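Local coordinates for protein nucleoporin NUP159 (Saccharomyces cerevisiae, PDB 1XIP) that forms part of the nuclear pore complex and, through this N-terminal beta-propeller domain, tethers the helicase Dbp5 to the pore for mRNA export, at residues 166-171 with 216-221; 182-186 with 198-202. All coordinates share one frame; numbering follows the deposited sequence.

Contact 1 of 2, residues 166-171 with 216-221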
ATOM      1  N   THR A 166      -2.657 -10.388 -11.317  1.00 25.62           N
ATOM      2  CA  THR A 166      -2.756  -8.943 -11.534  1.00 25.07           C
ATOM      3  C   THR A 166      -2.568  -8.159 -10.241  1.00 24.48           C
ATOM      4  O   THR A 166      -2.211  -6.988 -10.267  1.00 23.88           O
ATOM      5  CB  THR A 166      -4.074  -8.532 -12.232  1.00 24.93           C
ATOM      6  OG1 THR A 166      -5.186  -8.998 -11.475  1.00 25.27           O
ATOM      7  CG2 THR A 166      -4.227  -9.256 -13.567  1.00 25.99           C
ATOM      8  N   SER A 167      -2.820  -8.825  -9.122  1.00 23.88           N
ATOM      9  CA  SER A 167      -2.538  -8.292  -7.809  1.00 23.35           C
ATOM     10  C   SER A 167      -2.215  -9.415  -6.842  1.00 22.98           C
ATOM     11  O   SER A 167      -2.772 -10.497  -6.918  1.00 23.17           O
ATOM     12  CB  SER A 167      -3.733  -7.481  -7.277  1.00 23.45           C
ATOM     13  OG  SER A 167      -3.338  -6.685  -6.162  1.00 22.63           O
ATOM     14  N   PHE A 168      -1.320  -9.145  -5.916  1.00 22.85           N
ATOM     15  CA  PHE A 168      -1.025 -10.096  -4.861  1.00 22.48           C
ATOM     16  C   PHE A 168      -0.890  -9.367  -3.524  1.00 22.55           C
ATOM     17  O   PHE A 168      -0.731  -8.155  -3.483  1.00 22.58           O
ATOM     18  CB  PHE A 168       0.242 -10.888  -5.193  1.00 22.04           C
ATOM     19  CG  PHE A 168       1.527 -10.138  -4.896  1.00 21.52           C
ATOM     20  CD1 PHE A 168       2.197 -10.327  -3.685  1.00 21.42           C
ATOM     21  CD2 PHE A 168       2.071  -9.261  -5.834  1.00 20.59           C
ATOM     22  CE1 PHE A 168       3.389  -9.646  -3.408  1.00 21.95           C
ATOM     23  CE2 PHE A 168       3.261  -8.580  -5.576  1.00 20.21           C
ATOM     24  CZ  PHE A 168       3.921  -8.768  -4.358  1.00 21.37           C
ATOM     25  N   ASP A 169      -0.962 -10.116  -2.435  1.00 23.08           N
ATOM     26  CA  ASP A 169      -0.659  -9.585  -1.110  1.00 23.92           C
ATOM     27  C   ASP A 169      -0.011 -10.695  -0.285  1.00 23.77           C
ATOM     28  O   ASP A 169      -0.317 -11.857  -0.491  1.00 24.09           O
ATOM     29  CB  ASP A 169      -1.940  -9.070  -0.437  1.00 23.73           C
ATOM     30  CG  ASP A 169      -1.662  -8.169   0.755  1.00 25.80           C
ATOM     31  OD1 ASP A 169      -0.480  -7.756   0.965  1.00 28.75           O
ATOM     32  OD2 ASP A 169      -2.570  -7.813   1.546  1.00 26.37           O
ATOM     33  N   VAL A 170       0.902 -10.339   0.620  1.00 24.16           N
ATOM     34  CA  VAL A 170       1.472 -11.300   1.567  1.00 24.09           C
ATOM     35  C   VAL A 170       1.449 -10.802   2.980  1.00 24.72           C
ATOM     36  O   VAL A 170       1.537  -9.584   3.236  1.00 24.59           O
ATOM     37  CB  VAL A 170       2.957 -11.629   1.310  1.00 24.08           C
ATOM     38  CG1 VAL A 170       3.109 -13.005   0.704  1.00 24.85           C
ATOM     39  CG2 VAL A 170       3.649 -10.564   0.511  1.00 22.66           C
ATOM     40  N   THR A 171       1.347 -11.758   3.901  1.00 25.06           N
ATOM     41  CA  THR A 171       1.679 -11.540   5.296  1.00 25.81           C
ATOM     42  C   THR A 171       2.801 -12.506   5.651  1.00 26.66           C
ATOM     43  O   THR A 171       3.319 -13.208   4.789  1.00 27.29           O
ATOM     44  CB  THR A 171       0.466 -11.806   6.199  1.00 25.92           C
ATOM     45  OG1 THR A 171       0.036 -13.175   6.038  1.00 26.27           O
ATOM     46  CG2 THR A 171      -0.735 -10.961   5.770  1.00 24.85           C
ATOM     47  N   PRO A 216      -9.712  -6.853 -12.932  1.00 26.87           N
ATOM     48  CA  PRO A 216      -9.131  -7.206 -11.635  1.00 26.24           C
ATOM     49  C   PRO A 216      -8.026  -6.208 -11.308  1.00 25.65           C
ATOM     50  O   PRO A 216      -7.077  -6.095 -12.090  1.00 25.98           O
ATOM     51  CB  PRO A 216      -8.559  -8.604 -11.879  1.00 26.25           C
ATOM     52  CG  PRO A 216      -8.263  -8.648 -13.357  1.00 26.86           C
ATOM     53  CD  PRO A 216      -9.313  -7.794 -14.000  1.00 26.83           C
ATOM     54  N   LEU A 217      -8.165  -5.469 -10.204  1.00 24.55           N
ATOM     55  CA  LEU A 217      -7.220  -4.391  -9.896  1.00 23.19           C
ATOM     56  C   LEU A 217      -6.372  -4.673  -8.650  1.00 23.50           C
ATOM     57  O   LEU A 217      -5.180  -4.365  -8.631  1.00 23.99           O
ATOM     58  CB  LEU A 217      -7.928  -3.032  -9.786  1.00 22.30           C
ATOM     59  CG  LEU A 217      -8.742  -2.436 -10.968  1.00 20.63           C
ATOM     60  CD1 LEU A 217      -9.419  -1.148 -10.584  1.00 16.60           C
ATOM     61  CD2 LEU A 217      -7.896  -2.194 -12.173  1.00 18.51           C
ATOM     62  N   SER A 218      -6.962  -5.284  -7.621  1.00 23.09           N
ATOM     63  CA  SER A 218      -6.307  -5.295  -6.325  1.00 22.99           C
ATOM     64  C   SER A 218      -6.820  -6.345  -5.310  1.00 22.74           C
ATOM     65  O   SER A 218      -8.019  -6.539  -5.180  1.00 23.11           O
ATOM     66  CB  SER A 218      -6.398  -3.894  -5.723  1.00 22.33           C
ATOM     67  OG  SER A 218      -6.345  -3.972  -4.317  1.00 23.80           O
ATOM     68  N   VAL A 219      -5.897  -7.014  -4.609  1.00 22.41           N
ATOM     69  CA  VAL A 219      -6.233  -7.772  -3.394  1.00 22.29           C
ATOM     70  C   VAL A 219      -5.507  -7.243  -2.183  1.00 22.43           C
ATOM     71  O   VAL A 219      -4.390  -6.727  -2.292  1.00 22.52           O
ATOM     72  CB  VAL A 219      -5.832  -9.270  -3.394  1.00 22.26           C
ATOM     73  CG1 VAL A 219      -7.045 -10.128  -3.082  1.00 22.43           C
ATOM     74  CG2 VAL A 219      -5.068  -9.696  -4.640  1.00 21.06           C
ATOM     75  N   THR A 220      -6.135  -7.431  -1.025  1.00 22.12           N
ATOM     76  CA  THR A 220      -5.530  -7.136   0.252  1.00 22.16           C
ATOM     77  C   THR A 220      -6.017  -8.166   1.235  1.00 21.91           C
ATOM     78  O   THR A 220      -7.214  -8.394   1.340  1.00 22.18           O
ATOM     79  CB  THR A 220      -5.949  -5.741   0.711  1.00 22.35           C
ATOM     80  OG1 THR A 220      -5.516  -4.788  -0.260  1.00 23.84           O
ATOM     81  CG2 THR A 220      -5.190  -5.323   1.959  1.00 22.06           C
ATOM     82  N   ILE A 221      -5.083  -8.802   1.932  1.00 21.70           N
ATOM     83  CA  ILE A 221      -5.391  -9.688   3.038  1.00 21.49           C
ATOM     84  C   ILE A 221      -5.695  -8.837   4.258  1.00 22.34           C
ATOM     85  O   ILE A 221      -4.833  -8.071   4.716  1.00 22.36           O
ATOM     86  CB  ILE A 221      -4.190 -10.581   3.338  1.00 20.97           C
ATOM     87  CG1 ILE A 221      -3.841 -11.435   2.119  1.00 20.98           C
ATOM     88  CG2 ILE A 221      -4.461 -11.420   4.553  1.00 20.70           C
ATOM     89  CD1 ILE A 221      -2.554 -12.230   2.250  1.00 20.04           C
TER
HETATM   90  O   HOH W   1      -3.328  -3.855  -4.715  1.00 37.56           O
HETATM   91  O   HOH W   2      -2.183  -5.164  -2.712  1.00 28.32           O
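Residues 167-170 and 216-221 run side by side in the same direction, their axes 9° apart and 5.4 Å at closest approach, with Ser-167 level with Ser-218 and Asp-169 level with Thr-220. The two strands belong to different sheets, and side chains of the first do the work that carbonyls would do in a continuous sheet: Ser-167 and Asp-169 each reach over and take an N-H from the neighbouring backbone. Val-219 N donates to Ser-167 OG at 3.0 Å. Two residues on, Ile-221 N lies 2.7 Å from Asp-169 OD2 and uses that oxygen's anti lone pair, the one turned away from OD1. With CG anti to the backbone N (chi1 -164°), the carboxylate of Asp-169 extends across to the second strand. The same oxygen has Lys-281 as a long, weak ion-pair partner, which may favour the charged form of this buried acid.

Apolar side chains pack against the backbone between these bonds. Val-219 lays CG2 against the backbone of the first strand, 3.3 Å from Ser-167 O, and Ile-221 sends CD1 to within 3.6 Å of Asp-169 O. At one end Thr-166 meets Pro-216 at roughly a right angle, OG1 coming 3.4 Å from CB of the proline. Two waters bridge the strands: one joins the hydroxyls of Ser-167 and Ser-218, while the other donates to Val-219 O at 2.7 Å and weakly to Phe-168 O.

Each segment carries a classic beta bulge against the next strand of its own sheet: Thr-166 and Ser-167 face Leu-178, Leu-217 and Ser-218 face Val-230. This is the meeting of the innermost strands of two successive blades, as found near the central axis of a beta-propeller.

Contact 2 of 2, residues 182-186 with 198-202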
ATOM      1  N   ARG A 182     -10.196 -13.190 -12.992  1.00 31.03           N
ATOM      2  CA  ARG A 182     -10.890 -12.569 -11.860  1.00 30.77           C
ATOM      3  C   ARG A 182     -11.173 -13.571 -10.760  1.00 30.48           C
ATOM      4  O   ARG A 182     -12.029 -13.350  -9.912  1.00 30.40           O
ATOM      5  CB  ARG A 182     -12.182 -11.878 -12.314  1.00 31.12           C
ATOM      6  CG  ARG A 182     -11.989 -10.722 -13.311  1.00 31.38           C
ATOM      7  CD  ARG A 182     -13.157  -9.732 -13.342  1.00 32.31           C
ATOM      8  NE  ARG A 182     -14.379 -10.330 -13.882  1.00 31.76           N
ATOM      9  CZ  ARG A 182     -15.528  -9.685 -14.025  1.00 32.57           C
ATOM     10  NH1 ARG A 182     -15.631  -8.418 -13.662  1.00 33.11           N
ATOM     11  NH2 ARG A 182     -16.579 -10.309 -14.543  1.00 33.97           N
ATOM     12  N   SER A 183     -10.440 -14.674 -10.767  1.00 30.36           N
ATOM     13  CA  SER A 183     -10.528 -15.629  -9.673  1.00 30.33           C
ATOM     14  C   SER A 183      -9.433 -15.389  -8.628  1.00 30.29           C
ATOM     15  O   SER A 183      -8.456 -14.670  -8.880  1.00 29.92           O
ATOM     16  CB  SER A 183     -10.513 -17.069 -10.200  1.00 30.21           C
ATOM     17  OG  SER A 183      -9.198 -17.507 -10.468  1.00 30.59           O
ATOM     18  N   PHE A 184      -9.620 -15.998  -7.461  1.00 30.50           N
ATOM     19  CA  PHE A 184      -8.753 -15.803  -6.313  1.00 30.70           C
ATOM     20  C   PHE A 184      -8.067 -17.088  -5.859  1.00 30.98           C
ATOM     21  O   PHE A 184      -8.609 -18.192  -5.992  1.00 31.22           O
ATOM     22  CB  PHE A 184      -9.569 -15.261  -5.159  1.00 30.83           C
ATOM     23  CG  PHE A 184     -10.097 -13.892  -5.390  1.00 30.59           C
ATOM     24  CD1 PHE A 184      -9.456 -12.790  -4.832  1.00 31.03           C
ATOM     25  CD2 PHE A 184     -11.250 -13.696  -6.136  1.00 30.22           C
ATOM     26  CE1 PHE A 184      -9.949 -11.504  -5.035  1.00 30.97           C
ATOM     27  CE2 PHE A 184     -11.749 -12.425  -6.350  1.00 31.05           C
ATOM     28  CZ  PHE A 184     -11.101 -11.320  -5.802  1.00 31.74           C
ATOM     29  N   GLN A 185      -6.878 -16.933  -5.304  1.00 31.14           N
ATOM     30  CA  GLN A 185      -6.149 -18.053  -4.750  1.00 31.47           C
ATOM     31  C   GLN A 185      -5.415 -17.634  -3.501  1.00 31.50           C
ATOM     32  O   GLN A 185      -4.913 -16.520  -3.403  1.00 31.63           O
ATOM     33  CB  GLN A 185      -5.171 -18.595  -5.767  1.00 31.73           C
ATOM     34  CG  GLN A 185      -5.775 -19.608  -6.711  1.00 32.46           C
ATOM     35  CD  GLN A 185      -4.764 -20.131  -7.686  1.00 34.15           C
ATOM     36  OE1 GLN A 185      -3.570 -20.157  -7.386  1.00 36.68           O
ATOM     37  NE2 GLN A 185      -5.220 -20.536  -8.861  1.00 34.51           N
ATOM     38  N   SER A 186      -5.357 -18.538  -2.544  1.00 31.65           N
ATOM     39  CA  SER A 186      -4.753 -18.263  -1.267  1.00 32.17           C
ATOM     40  C   SER A 186      -3.844 -19.407  -0.901  1.00 32.69           C
ATOM     41  O   SER A 186      -4.177 -20.560  -1.124  1.00 32.96           O
ATOM     42  CB  SER A 186      -5.840 -18.092  -0.213  1.00 31.91           C
ATOM     43  OG  SER A 186      -5.282 -17.781   1.043  1.00 32.61           O
ATOM     44  N   PHE A 198      -6.953 -22.390  -0.213  1.00 49.21           N
ATOM     45  CA  PHE A 198      -8.228 -22.454  -0.929  1.00 48.26           C
ATOM     46  C   PHE A 198      -8.203 -21.701  -2.264  1.00 47.32           C
ATOM     47  O   PHE A 198      -7.182 -21.142  -2.656  1.00 47.22           O
ATOM     48  CB  PHE A 198      -9.406 -21.986  -0.053  1.00 48.58           C
ATOM     49  CG  PHE A 198      -9.139 -20.742   0.732  1.00 49.25           C
ATOM     50  CD1 PHE A 198      -8.666 -20.819   2.041  1.00 51.14           C
ATOM     51  CD2 PHE A 198      -9.395 -19.491   0.185  1.00 50.31           C
ATOM     52  CE1 PHE A 198      -8.426 -19.664   2.792  1.00 52.05           C
ATOM     53  CE2 PHE A 198      -9.167 -18.325   0.920  1.00 51.62           C
ATOM     54  CZ  PHE A 198      -8.676 -18.411   2.231  1.00 52.59           C
ATOM     55  N   GLU A 199      -9.345 -21.694  -2.950  1.00 46.13           N
ATOM     56  CA  GLU A 199      -9.451 -21.217  -4.323  1.00 44.75           C
ATOM     57  C   GLU A 199     -10.904 -20.880  -4.588  1.00 43.70           C
ATOM     58  O   GLU A 199     -11.793 -21.595  -4.122  1.00 43.89           O
ATOM     59  CB  GLU A 199      -9.016 -22.334  -5.264  1.00 44.99           C
ATOM     60  CG  GLU A 199      -8.706 -21.908  -6.683  1.00 45.92           C
ATOM     61  CD  GLU A 199      -7.878 -22.948  -7.419  1.00 47.56           C
ATOM     62  OE1 GLU A 199      -8.284 -24.138  -7.470  1.00 47.71           O
ATOM     63  OE2 GLU A 199      -6.812 -22.576  -7.943  1.00 48.80           O
ATOM     64  N   PHE A 200     -11.163 -19.802  -5.326  1.00 42.05           N
ATOM     65  CA  PHE A 200     -12.535 -19.492  -5.724  1.00 40.48           C
ATOM     66  C   PHE A 200     -12.680 -18.546  -6.915  1.00 39.59           C
ATOM     67  O   PHE A 200     -11.759 -17.809  -7.256  1.00 39.89           O
ATOM     68  CB  PHE A 200     -13.377 -19.018  -4.529  1.00 40.37           C
ATOM     69  CG  PHE A 200     -12.821 -17.829  -3.820  1.00 40.38           C
ATOM     70  CD1 PHE A 200     -13.300 -16.561  -4.094  1.00 40.12           C
ATOM     71  CD2 PHE A 200     -11.831 -17.977  -2.851  1.00 40.87           C
ATOM     72  CE1 PHE A 200     -12.792 -15.444  -3.425  1.00 40.93           C
ATOM     73  CE2 PHE A 200     -11.318 -16.875  -2.182  1.00 41.25           C
ATOM     74  CZ  PHE A 200     -11.805 -15.603  -2.467  1.00 41.00           C
ATOM     75  N   SER A 201     -13.850 -18.602  -7.550  1.00 38.13           N
ATOM     76  CA  SER A 201     -14.200 -17.740  -8.668  1.00 36.50           C
ATOM     77  C   SER A 201     -15.163 -16.655  -8.211  1.00 35.54           C
ATOM     78  O   SER A 201     -15.575 -16.626  -7.060  1.00 35.30           O
ATOM     79  CB  SER A 201     -14.835 -18.567  -9.786  1.00 36.39           C
ATOM     80  OG  SER A 201     -14.051 -18.498 -10.961  1.00 36.09           O
ATOM     81  N   LEU A 202     -15.515 -15.761  -9.121  1.00 34.73           N
ATOM     82  CA  LEU A 202     -16.472 -14.698  -8.845  1.00 34.28           C
ATOM     83  C   LEU A 202     -17.889 -15.245  -8.724  1.00 33.98           C
ATOM     84  O   LEU A 202     -18.244 -16.212  -9.420  1.00 33.88           O
ATOM     85  CB  LEU A 202     -16.441 -13.671  -9.977  1.00 34.27           C
ATOM     86  CG  LEU A 202     -16.036 -12.250  -9.647  1.00 33.94           C
ATOM     87  CD1 LEU A 202     -14.657 -12.266  -9.071  1.00 33.80           C
ATOM     88  CD2 LEU A 202     -16.081 -11.431 -10.907  1.00 33.80           C
TER
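Phe-184 and Phe-200 form a hydrogen-bonded antiparallel pair, with both N-H...O bonds made. Phe-184 N points almost straight at Phe-200 O, 2.8 Å away with 177° at the hydrogen, whereas the return bond from Phe-200 N to Phe-184 O is 3.1 Å and comes in tilted from the carbonyl plane. Ser-186 and Phe-198 pair likewise, but Phe-198 N to Ser-186 O is weak at 3.4 Å.

Aromatic contacts cover the face that carries these four side chains. CB of Phe-184 sits over the Phe-200 ring, 3.7 Å from its centroid, in a CH-pi contact; the two rings are nearly parallel, at 11°, but slid so far apart that they barely overlap. Ser-186 CB repeats the theme over the Phe-198 ring. That ring also stacks with His-253, and Ser-186 OG bonds to Gln-174.

Beyond the paired strands, Leu-202 continues the apolar surface. Its CD1 meets the edge of the Phe-184 ring, and CD2 lies over the centre of the Arg-182 guanidinium, 3.6 Å from CZ. The guanidinium is held by the carbonyls of Leu-209 and Tyr-214, which fix its orientation.

On the other face Gln-185 and Glu-199 extend alongside each other, amide and carboxylate planes 64° apart; Glu-199 OE2 makes a salt bridge with Lys-196.

The hairpin therefore has two unlike faces: rings and methyl groups turned toward the adjoining sheet, where Phe-231 and Ile-251 meet them, while Gln-185 and the exposed Glu-199 put polar and charged groups on the opposite face; the pair forms the outer strands of a propeller blade.

Both contacts involve the sheet built from residues 167-200. Contact 1 joins its first strand to the neighbouring sheet at 215-221, with its centre about 10 Å from the centre of the chain, whereas contact 2 holds together its last two strands, its centre about 21 Å from that of the chain. The chain closes the 182-186/198-202 hairpin within the longer loop closed by 166-171 and 216-221. Both are largely buried, though contact 2 has exposed residues in Glu-199 and Ser-201; contact 1 relies on side-chain-to-backbone bonds and water, contact 2 on regular antiparallel backbone pairing. They touch where Val-219 CG1 packs 3.8 Å from Phe-184 CE1, and Pro-216 meets Arg-182.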